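Local coordinates for protein fructosyl amine:oxygen oxidoreductase (Neosartorya fumigata, PDB 4WCT) that oxidatively deglycates fructosyl amines (Amadori products) as an FAD-dependent oxidoreductase, using oxygen as the electron acceptor, at residues A[322-334]-A[444-457]. Numbering follows the deposited sequence. Where two conformers were deposited one is given.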
loop_
_atom_site.group_PDB
_atom_site.type_symbol
_atom_site.label_atom_id
_atom_site.label_comp_id
_atom_site.label_asym_id
_atom_site.label_seq_id
_atom_site.Cartn_x
_atom_site.Cartn_y
_atom_site.Cartn_z
ATOM N N PRO A 322 -4.108 4.511 -14.017
ATOM C CA PRO A 322 -5.018 3.555 -13.378
ATOM C C PRO A 322 -6.406 3.547 -13.947
ATOM O O PRO A 322 -6.898 4.572 -14.433
ATOM C CB PRO A 322 -5.064 4.020 -11.913
ATOM C CG PRO A 322 -3.820 4.829 -11.725
ATOM C CD PRO A 322 -3.545 5.476 -13.061
ATOM N N PHE A 323 -7.076 2.414 -13.770
ATOM C CA PHE A 323 -8.507 2.282 -13.916
ATOM C C PHE A 323 -9.004 1.259 -12.893
ATOM O O PHE A 323 -8.247 0.377 -12.470
ATOM C CB PHE A 323 -8.873 1.815 -15.322
ATOM C CG PHE A 323 -8.340 0.459 -15.672
ATOM C CD1 PHE A 323 -7.074 0.296 -16.197
ATOM C CD2 PHE A 323 -9.107 -0.651 -15.488
ATOM C CE1 PHE A 323 -6.627 -0.960 -16.589
ATOM C CE2 PHE A 323 -8.660 -1.910 -15.833
ATOM C CZ PHE A 323 -7.382 -2.074 -16.329
ATOM N N ALA A 324 -10.276 1.343 -12.537
ATOM C CA ALA A 324 -10.821 0.429 -11.506
ATOM C C ALA A 324 -11.466 -0.789 -12.138
ATOM O O ALA A 324 -12.082 -0.694 -13.221
ATOM C CB ALA A 324 -11.841 1.190 -10.666
ATOM N N LYS A 325 -11.306 -1.960 -11.504
ATOM C CA LYS A 325 -11.998 -3.160 -11.952
ATOM C C LYS A 325 -12.078 -4.186 -10.835
ATOM O O LYS A 325 -11.048 -4.498 -10.200
ATOM C CB LYS A 325 -11.294 -3.782 -13.162
ATOM C CG LYS A 325 -12.148 -4.766 -13.927
ATOM C CD LYS A 325 -11.657 -4.937 -15.352
ATOM C CE LYS A 325 -12.429 -6.013 -16.078
ATOM N NZ LYS A 325 -13.670 -5.519 -16.707
ATOM N N HIS A 326 -13.303 -4.674 -10.596
ATOM C CA HIS A 326 -13.572 -5.761 -9.673
ATOM C C HIS A 326 -13.541 -7.133 -10.346
ATOM O O HIS A 326 -14.496 -7.906 -10.272
ATOM C CB HIS A 326 -14.888 -5.536 -8.964
ATOM C CG HIS A 326 -14.798 -4.496 -7.897
ATOM N ND1 HIS A 326 -15.773 -4.355 -6.930
ATOM C CD2 HIS A 326 -13.746 -3.753 -7.479
ATOM C CE1 HIS A 326 -15.363 -3.469 -6.033
ATOM N NE2 HIS A 326 -14.169 -3.032 -6.393
ATOM N N GLN A 327 -12.504 -7.321 -11.144
ATOM C CA GLN A 327 -12.087 -8.641 -11.646
ATOM C C GLN A 327 -10.566 -8.619 -11.689
ATOM O O GLN A 327 -9.964 -7.564 -11.531
ATOM C CB GLN A 327 -12.615 -8.884 -13.084
ATOM C CG GLN A 327 -14.132 -8.830 -13.301
ATOM C CD GLN A 327 -14.949 -9.845 -12.534
ATOM O OE1 GLN A 327 -14.442 -10.829 -11.993
ATOM N NE2 GLN A 327 -16.276 -9.616 -12.517
ATOM N N ILE A 328 -9.940 -9.766 -11.962
ATOM C CA ILE A 328 -8.506 -9.822 -12.208
ATOM C C ILE A 328 -8.239 -10.607 -13.481
ATOM O O ILE A 328 -9.135 -11.348 -13.951
ATOM C CB ILE A 328 -7.695 -10.453 -11.034
ATOM C CG1 ILE A 328 -8.113 -11.906 -10.785
ATOM C CG2 ILE A 328 -7.813 -9.551 -9.791
ATOM C CD1 ILE A 328 -7.358 -12.568 -9.647
ATOM N N PRO A 329 -7.066 -10.392 -14.084
ATOM C CA PRO A 329 -6.807 -11.213 -15.255
ATOM C C PRO A 329 -6.850 -12.702 -14.932
ATOM O O PRO A 329 -6.430 -13.139 -13.858
ATOM C CB PRO A 329 -5.415 -10.758 -15.713
ATOM C CG PRO A 329 -5.322 -9.345 -15.228
ATOM C CD PRO A 329 -5.997 -9.393 -13.879
ATOM N N LEU A 330 -7.306 -13.487 -15.893
ATOM C CA LEU A 330 -7.354 -14.940 -15.719
ATOM C C LEU A 330 -5.978 -15.487 -15.354
ATOM O O LEU A 330 -5.879 -16.513 -14.654
ATOM C CB LEU A 330 -7.890 -15.596 -16.980
ATOM C CG LEU A 330 -9.381 -15.334 -17.259
ATOM C CD1 LEU A 330 -9.754 -15.859 -18.632
ATOM C CD2 LEU A 330 -10.267 -15.950 -16.195
ATOM N N GLU A 331 -4.923 -14.923 -15.945
ATOM C CA GLU A 331 -3.566 -15.399 -15.629
ATOM C C GLU A 331 -3.198 -15.141 -14.146
ATOM O O GLU A 331 -2.416 -15.898 -13.566
ATOM C CB GLU A 331 -2.510 -14.806 -16.592
ATOM C CG GLU A 331 -2.274 -13.331 -16.328
ATOM C CD GLU A 331 -2.165 -12.435 -17.534
ATOM O OE1 GLU A 331 -1.550 -12.814 -18.573
ATOM O OE2 GLU A 331 -2.410 -11.236 -17.331
ATOM N N ALA A 332 -3.830 -14.147 -13.531
ATOM C CA ALA A 332 -3.548 -13.840 -12.126
ATOM C C ALA A 332 -4.329 -14.818 -11.240
ATOM O O ALA A 332 -3.771 -15.363 -10.274
ATOM C CB ALA A 332 -3.909 -12.409 -11.786
ATOM N N GLU A 333 -5.577 -15.112 -11.603
ATOM C CA GLU A 333 -6.309 -16.182 -10.942
ATOM C C GLU A 333 -5.536 -17.501 -10.977
ATOM O O GLU A 333 -5.393 -18.187 -9.948
ATOM C CB GLU A 333 -7.691 -16.373 -11.558
ATOM C CG GLU A 333 -8.406 -17.610 -11.005
ATOM C CD GLU A 333 -9.708 -17.937 -11.703
ATOM O OE1 GLU A 333 -9.949 -17.462 -12.846
ATOM O OE2 GLU A 333 -10.448 -18.781 -11.160
ATOM N N ALA A 334 -4.931 -17.824 -12.126
ATOM C CA ALA A 334 -4.195 -19.077 -12.247
ATOM C C ALA A 334 -2.967 -19.099 -11.328
ATOM O O ALA A 334 -2.662 -20.138 -10.742
ATOM C CB ALA A 334 -3.808 -19.341 -13.698
ATOM N N PHE A 444 -1.685 -3.750 -18.984
ATOM C CA PHE A 444 -3.117 -4.025 -19.142
ATOM C C PHE A 444 -3.614 -3.798 -20.569
ATOM O O PHE A 444 -4.619 -4.378 -20.995
ATOM C CB PHE A 444 -3.946 -3.170 -18.168
ATOM C CG PHE A 444 -3.950 -3.685 -16.743
ATOM C CD1 PHE A 444 -4.319 -4.980 -16.455
ATOM C CD2 PHE A 444 -3.658 -2.842 -15.689
ATOM C CE1 PHE A 444 -4.419 -5.409 -15.152
ATOM C CE2 PHE A 444 -3.748 -3.265 -14.386
ATOM C CZ PHE A 444 -4.085 -4.564 -14.116
ATOM N N GLN A 445 -2.902 -2.979 -21.323
ATOM C CA GLN A 445 -3.275 -2.741 -22.723
ATOM C C GLN A 445 -3.077 -4.004 -23.559
ATOM O O GLN A 445 -3.582 -4.067 -24.675
ATOM C CB GLN A 445 -2.478 -1.590 -23.309
ATOM C CG GLN A 445 -2.832 -0.238 -22.702
ATOM C CD GLN A 445 -4.216 0.240 -23.092
ATOM O OE1 GLN A 445 -4.551 0.295 -24.283
ATOM N NE2 GLN A 445 -5.078 0.442 -22.096
ATOM N N GLN A 446 -2.314 -4.966 -23.039
ATOM C CA GLN A 446 -2.118 -6.256 -23.713
ATOM C C GLN A 446 -2.944 -7.379 -23.109
ATOM O O GLN A 446 -2.803 -8.537 -23.502
ATOM C CB GLN A 446 -0.635 -6.617 -23.696
ATOM C CG GLN A 446 0.218 -5.622 -24.462
ATOM C CD GLN A 446 1.709 -5.918 -24.403
ATOM O OE1 GLN A 446 2.244 -6.319 -23.370
ATOM N NE2 GLN A 446 2.400 -5.653 -25.507
ATOM N N VAL A 447 -3.888 -7.029 -22.233
ATOM C CA VAL A 447 -4.795 -8.014 -21.639
ATOM C C VAL A 447 -6.096 -7.927 -22.396
ATOM O O VAL A 447 -6.709 -6.889 -22.454
ATOM C CB VAL A 447 -5.011 -7.795 -20.111
ATOM C CG1 VAL A 447 -5.963 -8.831 -19.544
ATOM C CG2 VAL A 447 -3.681 -7.872 -19.367
ATOM N N GLY A 448 -6.516 -9.049 -22.987
ATOM C CA GLY A 448 -7.739 -9.064 -23.777
ATOM C C GLY A 448 -8.963 -8.725 -22.953
ATOM O O GLY A 448 -9.061 -9.100 -21.789
ATOM N N GLU A 449 -9.990 -8.212 -23.610
ATOM C CA GLU A 449 -11.249 -7.942 -22.943
ATOM C C GLU A 449 -11.883 -9.195 -22.357
ATOM O O GLU A 449 -12.573 -9.121 -21.345
ATOM C CB GLU A 449 -12.241 -7.263 -23.908
ATOM C CG GLU A 449 -11.982 -5.777 -24.085
ATOM C CD GLU A 449 -12.488 -5.235 -25.410
ATOM O OE1 GLU A 449 -13.720 -5.072 -25.552
ATOM O OE2 GLU A 449 -11.655 -4.939 -26.297
ATOM N N ASP A 450 -11.635 -10.349 -22.974
ATOM C CA ASP A 450 -12.240 -11.586 -22.544
ATOM C C ASP A 450 -11.307 -12.408 -21.657
ATOM O O ASP A 450 -11.590 -13.557 -21.335
ATOM C CB ASP A 450 -12.658 -12.434 -23.751
ATOM C CG ASP A 450 -11.494 -12.791 -24.639
ATOM O OD1 ASP A 450 -10.356 -12.325 -24.396
ATOM O OD2 ASP A 450 -11.755 -13.385 -25.692
ATOM N N GLN A 451 -10.251 -11.770 -21.161
ATOM C CA GLN A 451 -9.167 -12.421 -20.446
ATOM C C GLN A 451 -9.250 -12.128 -18.933
ATOM O O GLN A 451 -8.236 -12.218 -18.250
ATOM C CB GLN A 451 -7.838 -11.880 -20.988
ATOM C CG GLN A 451 -6.568 -12.438 -20.353
ATOM C CD GLN A 451 -6.402 -13.913 -20.581
ATOM O OE1 GLN A 451 -7.064 -14.498 -21.448
ATOM N NE2 GLN A 451 -5.546 -14.551 -19.767
ATOM N N TRP A 452 -10.430 -11.765 -18.437
ATOM C CA TRP A 452 -10.610 -11.420 -17.017
ATOM C C TRP A 452 -11.524 -12.446 -16.346
ATOM O O TRP A 452 -12.336 -13.108 -17.006
ATOM C CB TRP A 452 -11.221 -10.025 -16.905
ATOM C CG TRP A 452 -10.347 -8.952 -17.369
ATOM C CD1 TRP A 452 -10.139 -8.559 -18.664
ATOM C CD2 TRP A 452 -9.553 -8.088 -16.558
ATOM N NE1 TRP A 452 -9.305 -7.477 -18.700
ATOM C CE2 TRP A 452 -8.928 -7.161 -17.421
ATOM C CE3 TRP A 452 -9.401 -7.916 -15.177
ATOM C CZ2 TRP A 452 -8.132 -6.119 -16.944
ATOM C CZ3 TRP A 452 -8.627 -6.891 -14.720
ATOM C CH2 TRP A 452 -7.996 -6.001 -15.587
ATOM N N THR A 453 -11.443 -12.541 -15.015
ATOM C CA THR A 453 -12.441 -13.263 -14.257
ATOM C C THR A 453 -13.829 -12.663 -14.524
ATOM O O THR A 453 -13.963 -11.512 -14.988
ATOM C CB THR A 453 -12.126 -13.264 -12.739
ATOM O OG1 THR A 453 -11.981 -11.919 -12.260
ATOM C CG2 THR A 453 -10.823 -14.024 -12.458
ATOM N N LYS A 454 -14.840 -13.483 -14.257
ATOM C CA LYS A 454 -16.234 -13.159 -14.554
ATOM C C LYS A 454 -17.084 -13.431 -13.326
ATOM O O LYS A 454 -18.246 -13.823 -13.417
ATOM C CB LYS A 454 -16.694 -13.931 -15.804
ATOM C CG LYS A 454 -15.967 -13.431 -17.050
ATOM C CD LYS A 454 -15.927 -14.471 -18.178
ATOM C CE LYS A 454 -15.022 -13.994 -19.328
ATOM N NZ LYS A 454 -13.581 -14.394 -19.159
ATOM N N ILE A 455 -16.571 -12.977 -12.188
ATOM C CA ILE A 455 -17.258 -13.167 -10.932
ATOM C C ILE A 455 -18.515 -12.319 -10.932
ATOM O O ILE A 455 -18.465 -11.141 -11.225
ATOM C CB ILE A 455 -16.358 -12.783 -9.731
ATOM C CG1 ILE A 455 -15.111 -13.680 -9.715
ATOM C CG2 ILE A 455 -17.122 -12.952 -8.416
ATOM C CD1 ILE A 455 -13.946 -13.070 -8.964
ATOM N N GLY A 456 -19.645 -12.953 -10.610
ATOM C CA GLY A 456 -20.925 -12.243 -10.537
ATOM C C GLY A 456 -21.552 -11.925 -11.902
ATOM O O GLY A 456 -22.569 -11.245 -11.964
ATOM N N GLU A 457 -20.928 -12.354 -13.000
ATOM C CA GLU A 457 -21.492 -12.122 -14.331
ATOM C C GLU A 457 -22.429 -13.270 -14.730
ATOM O O GLU A 457 -22.601 -14.229 -13.981
ATOM C CB GLU A 457 -20.390 -12.008 -15.377
ATOM C CG GLU A 457 -19.523 -10.762 -15.271
ATOM C CD GLU A 457 -18.520 -10.687 -16.405
ATOM O OE1 GLU A 457 -18.626 -11.510 -17.345
ATOM O OE2 GLU A 457 -17.611 -9.837 -16.344
HETATM O O HOH W 1 -13.152 -6.960 -19.820
HETATM O O HOH W 2 -17.563 -7.940 -14.556
#
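The indole of Trp452 lies between Lys325 and Pro329, which cover its two faces. Lys325 lays its aliphatic chain over one face, and Lys325 CD lies 3.6 Å from the centroid of the Trp452 six-membered ring in a CH-pi contact. With chi4 turned to 86°, the ammonium stays above the indole, and Lys325 NZ lies 4.9 Å from the centroid of the Trp452 five-membered ring as a cation-pi partner. Pro329 CG makes a CH-pi contact on the opposite face. The backbone of Gln327 and Ile328 passes the indole edge. Nearby, Phe323 turns its ring edge toward the face of Phe444 in a T-shaped pair, with the planes at 69°. Tyr305 of strand 295-310 also stacks on Phe444.

Gln327 meets the loop near the C-terminus through its amide. The chain bends at chi2 (-61°), and the flat end reaches the backbone of Ile455. Gln327 NE2 donates to Ile455 O at 3.0 Å, in the amide plane and on a carbonyl lone pair. OE1 takes two donors. Thr453 OG1 lies 2.7 Å from Gln327 OE1, in the carbonyl plane, while Ile455 N reaches OE1 from a position tilted out of that plane. Thr453 OG1 in turn accepts Ile328 N at 3.0 Å. A water joins Gln327 NE2 to Glu457 OE2.

The backbones add two bonds around a single bridge between Pro329 and Trp452. Thr453 N donates to Ile328 O at 2.8 Å, and Leu330 N donates to Gln451 O at 2.8 Å. Pro329 is the N-cap of helix 330-343, so the bridge ties the C-terminal loop to the start of that helix. The Gln327 amide, gripped through both its oxygen and its nitrogen, is fixed in rotation, and the buried Thr453 hydroxyl is satisfied as both donor and acceptor.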